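Local coordinates for protein phage integrase/site-specific recombinase (Haloarcula marismortui, PDB 3NRW) that probably binds DNA through this N-terminal core-binding domain, as part of a tyrosine recombinase thought to integrate and recombine DNA, at residues A[9-20]-A[29-40]. Numbering follows the deposited sequence.
Sequences PREARDRYLAHR and IKSFRYRLKHFV
R13 lies against L36 and V40 where, in the all-helical core-binding domain of a tyrosine recombinase, helix 9-20 runs antiparallel (168°) to segment 29-40 of helix 26-45, their axes 9.9 Å apart at closest. Its CB rests on V40 CG2 (3.8 Å). CG, turned away from the backbone N (chi1 -177°), touches the same methyl and L36 CB, so the apolar stem packs like a hydrophobic side chain while the charged end goes to D14 and water. Bends at chi2 and chi3 fold the chain back: NE donates a salt-bridging hydrogen bond to D14 OD1 (2.8 Å), meeting it from above the carboxylate plane, and NH2 adds a weak one, while NH1 passes V40 CG2 and donates to a water that in turn donates to R33 O. A second water joins D14 OD1 to R33 NH2, and D14 probably offsets the charge of the two arginines. The forked end of L17 gives one methyl to each neighbour: CD2 meets F32 CB (3.7 Å), and CD1 goes to R33. Deeper, Y16 CD2 packs on L36 CD1 (3.8 Å); both residues also touch W86 of helix 73-92. Towards the connecting loop, I29 CD1 reaches the R20 carbonyl, and R20 NE approaches F32 CE1, the guanidinium and ring planes 65° apart. L17 CD1 lies 3.5 Å above the centre of the R33 guanidinium.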
ATOM      1  N   PRO A   9      -7.312   2.056   5.814  1.00 14.38           N
ATOM      2  CA  PRO A   9      -6.545   1.178   4.932  1.00 13.75           C
ATOM      3  C   PRO A   9      -7.474   0.350   4.032  1.00 15.15           C
ATOM      4  O   PRO A   9      -7.289   0.312   2.812  1.00 14.65           O
ATOM      5  CB  PRO A   9      -5.751   0.327   5.917  1.00 15.62           C
ATOM      6  CG  PRO A   9      -5.430   1.331   7.005  1.00 13.09           C
ATOM      7  CD  PRO A   9      -6.770   2.034   7.187  1.00 13.98           C
ATOM      8  N   ARG A  10      -8.485  -0.286   4.619  1.00 13.66           N
ATOM      9  CA  ARG A  10      -9.405  -1.106   3.833  1.00 15.75           C
ATOM     10  C   ARG A  10     -10.125  -0.290   2.756  1.00 14.38           C
ATOM     11  O   ARG A  10     -10.202  -0.714   1.603  1.00 14.72           O
ATOM     12  CB  ARG A  10     -10.427  -1.800   4.744  1.00 19.80           C
ATOM     13  CG  ARG A  10     -11.312  -0.862   5.536  1.00 26.87           C
ATOM     14  CD  ARG A  10     -12.231  -1.637   6.463  1.00 40.09           C
ATOM     15  NE  ARG A  10     -12.947  -2.703   5.765  1.00 34.85           N
ATOM     16  CZ  ARG A  10     -13.816  -3.519   6.354  1.00 47.65           C
ATOM     17  NH1 ARG A  10     -14.075  -3.385   7.648  1.00 45.50           N
ATOM     18  NH2 ARG A  10     -14.423  -4.469   5.654  1.00 40.65           N
ATOM     19  N   GLU A  11     -10.634   0.883   3.121  1.00 13.83           N
ATOM     20  CA  GLU A  11     -11.334   1.725   2.152  1.00 16.61           C
ATOM     21  C   GLU A  11     -10.401   2.135   1.014  1.00 14.94           C
ATOM     22  O   GLU A  11     -10.776   2.086  -0.161  1.00 14.36           O
ATOM     23  CB  GLU A  11     -11.885   2.985   2.818  1.00 22.21           C
ATOM     24  CG  GLU A  11     -12.889   2.729   3.918  1.00 27.85           C
ATOM     25  CD  GLU A  11     -13.382   4.015   4.533  1.00 32.71           C
ATOM     26  OE1 GLU A  11     -12.536   4.849   4.935  1.00 19.52           O
ATOM     27  OE2 GLU A  11     -14.616   4.192   4.622  1.00 42.73           O
ATOM     28  N   ALA A  12      -9.188   2.548   1.373  1.00 10.88           N
ATOM     29  CA  ALA A  12      -8.191   2.970   0.389  1.00 13.73           C
ATOM     30  C   ALA A  12      -7.790   1.815  -0.523  1.00 15.04           C
ATOM     31  O   ALA A  12      -7.541   2.012  -1.716  1.00 14.11           O
ATOM     32  CB  ALA A  12      -6.955   3.526   1.099  1.00 17.39           C
ATOM     33  N   ARG A  13      -7.719   0.617   0.047  1.00 13.22           N
ATOM     34  CA  ARG A  13      -7.359  -0.575  -0.716  1.00 16.27           C
ATOM     35  C   ARG A  13      -8.476  -0.861  -1.728  1.00 17.01           C
ATOM     36  O   ARG A  13      -8.203  -1.026  -2.919  1.00 15.42           O
ATOM     37  CB  ARG A  13      -7.154  -1.764   0.240  1.00 13.52           C
ATOM     38  CG  ARG A  13      -6.699  -3.086  -0.397  1.00 21.34           C
ATOM     39  CD  ARG A  13      -7.886  -3.913  -0.893  1.00 25.97           C
ATOM     40  NE  ARG A  13      -8.991  -3.925   0.064  1.00 23.12           N
ATOM     41  CZ  ARG A  13      -9.000  -4.600   1.210  1.00 29.75           C
ATOM     42  NH1 ARG A  13      -7.957  -5.343   1.566  1.00 21.86           N
ATOM     43  NH2 ARG A  13     -10.056  -4.520   2.009  1.00 27.31           N
ATOM     44  N   ASP A  14      -9.726  -0.897  -1.264  1.00 15.79           N
ATOM     45  CA  ASP A  14     -10.857  -1.156  -2.163  1.00 16.12           C
ATOM     46  C   ASP A  14     -10.944  -0.097  -3.262  1.00 16.73           C
ATOM     47  O   ASP A  14     -11.221  -0.412  -4.421  1.00 15.77           O
ATOM     48  CB  ASP A  14     -12.205  -1.158  -1.416  1.00 16.81           C
ATOM     49  CG  ASP A  14     -12.331  -2.273  -0.381  1.00 28.24           C
ATOM     50  OD1 ASP A  14     -11.628  -3.299  -0.487  1.00 20.64           O
ATOM     51  OD2 ASP A  14     -13.167  -2.119   0.536  1.00 23.97           O
ATOM     52  N   ARG A  15     -10.720   1.160  -2.895  1.00 14.91           N
ATOM     53  CA  ARG A  15     -10.801   2.256  -3.855  1.00 16.52           C
ATOM     54  C   ARG A  15      -9.771   2.095  -4.963  1.00 18.44           C
ATOM     55  O   ARG A  15     -10.072   2.289  -6.141  1.00 18.15           O
ATOM     56  CB  ARG A  15     -10.592   3.597  -3.150  1.00 16.53           C
ATOM     57  CG  ARG A  15     -11.141   4.786  -3.923  1.00 17.70           C
ATOM     58  CD  ARG A  15     -10.778   6.082  -3.232  1.00 22.17           C
ATOM     59  NE  ARG A  15     -11.358   7.256  -3.881  1.00 24.71           N
ATOM     60  CZ  ARG A  15     -12.563   7.746  -3.611  1.00 30.18           C
ATOM     61  NH1 ARG A  15     -13.337   7.167  -2.702  1.00 28.66           N
ATOM     62  NH2 ARG A  15     -12.988   8.836  -4.235  1.00 38.52           N
ATOM     63  N   TYR A  16      -8.554   1.731  -4.575  1.00 15.97           N
ATOM     64  CA  TYR A  16      -7.471   1.539  -5.525  1.00 19.25           C
ATOM     65  C   TYR A  16      -7.770   0.397  -6.499  1.00 20.20           C
ATOM     66  O   TYR A  16      -7.599   0.547  -7.713  1.00 21.01           O
ATOM     67  CB  TYR A  16      -6.165   1.263  -4.767  1.00 17.50           C
ATOM     68  CG  TYR A  16      -4.977   0.999  -5.661  1.00 17.41           C
ATOM     69  CD1 TYR A  16      -4.498   1.981  -6.531  1.00 19.71           C
ATOM     70  CD2 TYR A  16      -4.337  -0.244  -5.652  1.00 19.68           C
ATOM     71  CE1 TYR A  16      -3.410   1.732  -7.372  1.00 22.80           C
ATOM     72  CE2 TYR A  16      -3.251  -0.500  -6.489  1.00 20.93           C
ATOM     73  CZ  TYR A  16      -2.796   0.490  -7.345  1.00 22.39           C
ATOM     74  OH  TYR A  16      -1.739   0.235  -8.190  1.00 26.48           O
ATOM     75  N   LEU A  17      -8.230  -0.737  -5.981  1.00 16.91           N
ATOM     76  CA  LEU A  17      -8.526  -1.880  -6.849  1.00 16.63           C
ATOM     77  C   LEU A  17      -9.615  -1.544  -7.870  1.00 19.84           C
ATOM     78  O   LEU A  17      -9.515  -1.924  -9.037  1.00 23.03           O
ATOM     79  CB  LEU A  17      -8.945  -3.094  -6.015  1.00 17.48           C
ATOM     80  CG  LEU A  17      -7.894  -3.594  -5.017  1.00 13.84           C
ATOM     81  CD1 LEU A  17      -8.425  -4.838  -4.332  1.00 20.40           C
ATOM     82  CD2 LEU A  17      -6.572  -3.894  -5.724  1.00 18.66           C
ATOM     83  N   ALA A  18     -10.644  -0.825  -7.431  1.00 18.25           N
ATOM     84  CA  ALA A  18     -11.731  -0.431  -8.325  1.00 18.21           C
ATOM     85  C   ALA A  18     -11.182   0.519  -9.385  1.00 23.21           C
ATOM     86  O   ALA A  18     -11.555   0.446 -10.561  1.00 25.71           O
ATOM     87  CB  ALA A  18     -12.843   0.254  -7.531  1.00 26.00           C
ATOM     88  N   HIS A  19     -10.297   1.414  -8.955  1.00 21.63           N
ATOM     89  CA  HIS A  19      -9.671   2.392  -9.838  1.00 27.35           C
ATOM     90  C   HIS A  19      -8.807   1.741 -10.914  1.00 35.02           C
ATOM     91  O   HIS A  19      -8.744   2.223 -12.047  1.00 30.16           O
ATOM     92  CB  HIS A  19      -8.830   3.380  -9.016  1.00 24.89           C
ATOM     93  CG  HIS A  19      -7.851   4.169  -9.829  1.00 27.59           C
ATOM     94  ND1 HIS A  19      -6.519   3.824  -9.926  1.00 35.04           N
ATOM     95  CD2 HIS A  19      -8.010   5.273 -10.593  1.00 24.82           C
ATOM     96  CE1 HIS A  19      -5.900   4.687 -10.715  1.00 37.53           C
ATOM     97  NE2 HIS A  19      -6.784   5.576 -11.133  1.00 28.96           N
ATOM     98  N   ARG A  20      -8.138   0.649 -10.557  1.00 28.79           N
ATOM     99  CA  ARG A  20      -7.277  -0.069 -11.496  1.00 29.02           C
ATOM    100  C   ARG A  20      -8.094  -1.065 -12.313  1.00 30.02           C
ATOM    101  O   ARG A  20      -7.621  -1.603 -13.316  1.00 29.40           O
ATOM    102  CB  ARG A  20      -6.173  -0.812 -10.739  1.00 23.75           C
ATOM    103  CG  ARG A  20      -5.105   0.095 -10.137  1.00 31.14           C
ATOM    104  CD  ARG A  20      -4.257   0.736 -11.228  1.00 38.26           C
ATOM    105  NE  ARG A  20      -3.623  -0.274 -12.072  1.00 44.35           N
ATOM    106  CZ  ARG A  20      -2.738  -0.010 -13.026  1.00 43.71           C
ATOM    107  NH1 ARG A  20      -2.370   1.241 -13.264  1.00 58.13           N
ATOM    108  NH2 ARG A  20      -2.220  -0.999 -13.743  1.00 40.53           N
ATOM    109  N   ILE A  29      -5.243  -7.412 -10.893  1.00 20.65           N
ATOM    110  CA  ILE A  29      -6.054  -6.920  -9.784  1.00 22.04           C
ATOM    111  C   ILE A  29      -5.920  -7.877  -8.606  1.00 19.44           C
ATOM    112  O   ILE A  29      -5.760  -7.445  -7.465  1.00 20.19           O
ATOM    113  CB  ILE A  29      -7.550  -6.817 -10.168  1.00 21.71           C
ATOM    114  CG1 ILE A  29      -7.737  -5.813 -11.311  1.00 24.43           C
ATOM    115  CG2 ILE A  29      -8.373  -6.421  -8.948  1.00 23.78           C
ATOM    116  CD1 ILE A  29      -7.233  -4.412 -11.025  1.00 23.93           C
ATOM    117  N   LYS A  30      -5.992  -9.177  -8.876  1.00 18.82           N
ATOM    118  CA  LYS A  30      -5.854 -10.153  -7.804  1.00 16.83           C
ATOM    119  C   LYS A  30      -4.479 -10.025  -7.164  1.00 15.37           C
ATOM    120  O   LYS A  30      -4.357 -10.063  -5.941  1.00 16.92           O
ATOM    121  CB  LYS A  30      -6.066 -11.579  -8.330  1.00 16.23           C
ATOM    122  CG  LYS A  30      -7.535 -11.924  -8.564  1.00 18.15           C
ATOM    123  CD  LYS A  30      -7.713 -13.349  -9.053  1.00 22.61           C
ATOM    124  CE  LYS A  30      -9.185 -13.695  -9.202  1.00 27.21           C
ATOM    125  NZ  LYS A  30      -9.388 -15.063  -9.759  1.00 27.43           N
ATOM    126  N   SER A  31      -3.445  -9.864  -7.985  1.00 16.02           N
ATOM    127  CA  SER A  31      -2.089  -9.728  -7.456  1.00 17.56           C
ATOM    128  C   SER A  31      -1.992  -8.496  -6.558  1.00 16.06           C
ATOM    129  O   SER A  31      -1.410  -8.554  -5.469  1.00 14.43           O
ATOM    130  CB  SER A  31      -1.075  -9.632  -8.598  1.00 21.91           C
ATOM    131  OG  SER A  31      -0.981 -10.884  -9.277  1.00 22.54           O
ATOM    132  N   PHE A  32      -2.562  -7.385  -7.016  1.00 15.11           N
ATOM    133  CA  PHE A  32      -2.565  -6.148  -6.236  1.00 17.44           C
ATOM    134  C   PHE A  32      -3.294  -6.423  -4.923  1.00 16.59           C
ATOM    135  O   PHE A  32      -2.848  -6.007  -3.852  1.00 16.27           O
ATOM    136  CB  PHE A  32      -3.298  -5.032  -6.993  1.00 17.75           C
ATOM    137  CG  PHE A  32      -2.648  -4.640  -8.294  1.00 13.85           C
ATOM    138  CD1 PHE A  32      -3.363  -3.923  -9.247  1.00 22.62           C
ATOM    139  CD2 PHE A  32      -1.327  -4.974  -8.566  1.00 17.35           C
ATOM    140  CE1 PHE A  32      -2.773  -3.539 -10.451  1.00 20.21           C
ATOM    141  CE2 PHE A  32      -0.722  -4.595  -9.769  1.00 21.77           C
ATOM    142  CZ  PHE A  32      -1.448  -3.880 -10.712  1.00 20.29           C
ATOM    143  N   ARG A  33      -4.420  -7.124  -5.015  1.00 14.83           N
ATOM    144  CA  ARG A  33      -5.204  -7.449  -3.832  1.00 16.12           C
ATOM    145  C   ARG A  33      -4.387  -8.278  -2.849  1.00 18.12           C
ATOM    146  O   ARG A  33      -4.324  -7.954  -1.662  1.00 14.84           O
ATOM    147  CB  ARG A  33      -6.475  -8.215  -4.209  1.00 16.83           C
ATOM    148  CG  ARG A  33      -7.300  -8.659  -3.002  1.00 20.00           C
ATOM    149  CD  ARG A  33      -8.562  -9.410  -3.405  1.00 20.23           C
ATOM    150  NE  ARG A  33      -9.605  -8.518  -3.899  1.00 26.87           N
ATOM    151  CZ  ARG A  33     -10.280  -7.663  -3.137  1.00 29.95           C
ATOM    152  NH1 ARG A  33     -11.211  -6.889  -3.673  1.00 35.34           N
ATOM    153  NH2 ARG A  33     -10.032  -7.586  -1.835  1.00 41.42           N
ATOM    154  N   TYR A  34      -3.756  -9.341  -3.333  1.00 13.54           N
ATOM    155  CA  TYR A  34      -2.967 -10.202  -2.451  1.00 16.04           C
ATOM    156  C   TYR A  34      -1.823  -9.433  -1.793  1.00 17.40           C
ATOM    157  O   TYR A  34      -1.571  -9.586  -0.595  1.00 18.81           O
ATOM    158  CB  TYR A  34      -2.408 -11.394  -3.231  1.00 19.44           C
ATOM    159  CG  TYR A  34      -3.471 -12.202  -3.935  1.00 23.84           C
ATOM    160  CD1 TYR A  34      -3.193 -12.855  -5.136  1.00 21.72           C
ATOM    161  CD2 TYR A  34      -4.767 -12.284  -3.422  1.00 25.84           C
ATOM    162  CE1 TYR A  34      -4.180 -13.563  -5.810  1.00 26.96           C
ATOM    163  CE2 TYR A  34      -5.760 -12.989  -4.089  1.00 31.09           C
ATOM    164  CZ  TYR A  34      -5.461 -13.624  -5.283  1.00 32.75           C
ATOM    165  OH  TYR A  34      -6.451 -14.301  -5.960  1.00 36.11           O
ATOM    166  N   ARG A  35      -1.135  -8.601  -2.568  1.00 13.09           N
ATOM    167  CA  ARG A  35      -0.025  -7.835  -2.024  1.00 14.19           C
ATOM    168  C   ARG A  35      -0.465  -6.844  -0.952  1.00 20.16           C
ATOM    169  O   ARG A  35       0.147  -6.768   0.116  1.00 17.46           O
ATOM    170  CB  ARG A  35       0.699  -7.086  -3.141  1.00 17.88           C
ATOM    171  CG  ARG A  35       1.374  -8.003  -4.142  1.00 16.58           C
ATOM    172  CD  ARG A  35       1.802  -7.240  -5.380  1.00 21.84           C
ATOM    173  NE  ARG A  35       2.412  -8.124  -6.367  1.00 22.03           N
ATOM    174  CZ  ARG A  35       2.630  -7.792  -7.635  1.00 26.16           C
ATOM    175  NH1 ARG A  35       2.286  -6.590  -8.084  1.00 20.27           N
ATOM    176  NH2 ARG A  35       3.197  -8.665  -8.456  1.00 25.32           N
ATOM    177  N   LEU A  36      -1.527  -6.099  -1.230  1.00 14.34           N
ATOM    178  CA  LEU A  36      -2.006  -5.097  -0.290  1.00 13.79           C
ATOM    179  C   LEU A  36      -2.729  -5.686   0.903  1.00 17.53           C
ATOM    180  O   LEU A  36      -2.898  -5.014   1.918  1.00 13.43           O
ATOM    181  CB  LEU A  36      -2.902  -4.090  -1.008  1.00 13.13           C
ATOM    182  CG  LEU A  36      -2.172  -3.267  -2.073  1.00 19.39           C
ATOM    183  CD1 LEU A  36      -3.121  -2.251  -2.684  1.00 20.35           C
ATOM    184  CD2 LEU A  36      -0.971  -2.561  -1.440  1.00 19.41           C
ATOM    185  N   LYS A  37      -3.154  -6.943   0.794  1.00 14.50           N
ATOM    186  CA  LYS A  37      -3.836  -7.577   1.913  1.00 15.64           C
ATOM    187  C   LYS A  37      -2.907  -7.585   3.122  1.00 14.66           C
ATOM    188  O   LYS A  37      -3.344  -7.377   4.252  1.00 11.83           O
ATOM    189  CB  LYS A  37      -4.242  -9.012   1.560  1.00 15.64           C
ATOM    190  CG  LYS A  37      -4.951  -9.746   2.697  1.00 24.74           C
ATOM    191  CD  LYS A  37      -5.228 -11.191   2.319  1.00 24.92           C
ATOM    192  CE  LYS A  37      -5.757 -11.981   3.503  1.00 35.82           C
ATOM    193  NZ  LYS A  37      -5.962 -13.418   3.165  1.00 47.31           N
ATOM    194  N   HIS A  38      -1.618  -7.813   2.885  1.00 12.10           N
ATOM    195  CA  HIS A  38      -0.661  -7.844   3.979  1.00 13.61           C
ATOM    196  C   HIS A  38      -0.563  -6.492   4.654  1.00 12.23           C
ATOM    197  O   HIS A  38      -0.432  -6.403   5.875  1.00 14.89           O
ATOM    198  CB  HIS A  38       0.722  -8.270   3.485  1.00 13.13           C
ATOM    199  CG  HIS A  38       0.747  -9.653   2.919  1.00 16.79           C
ATOM    200  ND1 HIS A  38       0.755  -9.902   1.562  1.00 27.27           N
ATOM    201  CD2 HIS A  38       0.691 -10.861   3.524  1.00 14.70           C
ATOM    202  CE1 HIS A  38       0.701 -11.206   1.359  1.00 15.25           C
ATOM    203  NE2 HIS A  38       0.661 -11.809   2.533  1.00 21.14           N
ATOM    204  N   PHE A  39      -0.628  -5.434   3.861  1.00 11.91           N
ATOM    205  CA  PHE A  39      -0.532  -4.106   4.429  1.00 11.52           C
ATOM    206  C   PHE A  39      -1.775  -3.730   5.228  1.00 12.68           C
ATOM    207  O   PHE A  39      -1.671  -3.172   6.320  1.00 14.22           O
ATOM    208  CB  PHE A  39      -0.297  -3.065   3.342  1.00 12.88           C
ATOM    209  CG  PHE A  39      -0.073  -1.695   3.888  1.00 13.33           C
ATOM    210  CD1 PHE A  39      -1.149  -0.859   4.167  1.00 14.97           C
ATOM    211  CD2 PHE A  39       1.204  -1.284   4.232  1.00 15.30           C
ATOM    212  CE1 PHE A  39      -0.953   0.368   4.785  1.00 16.33           C
ATOM    213  CE2 PHE A  39       1.411  -0.058   4.849  1.00 20.34           C
ATOM    214  CZ  PHE A  39       0.331   0.766   5.130  1.00 17.22           C
ATOM    215  N   VAL A  40      -2.948  -4.028   4.685  1.00 10.88           N
ATOM    216  CA  VAL A  40      -4.184  -3.691   5.378  1.00 12.95           C
ATOM    217  C   VAL A  40      -4.272  -4.370   6.741  1.00 12.64           C
ATOM    218  O   VAL A  40      -4.603  -3.722   7.733  1.00 15.54           O
ATOM    219  CB  VAL A  40      -5.421  -4.057   4.531  1.00 14.55           C
ATOM    220  CG1 VAL A  40      -6.696  -3.807   5.328  1.00 12.91           C
ATOM    221  CG2 VAL A  40      -5.433  -3.215   3.261  1.00 15.57           C
TER
HETATM  222  O   HOH W   1      -6.443  -6.911  -0.077  1.00 18.15           O
HETATM  223  O   HOH W   2     -12.132  -6.229  -0.021  1.00 33.91           O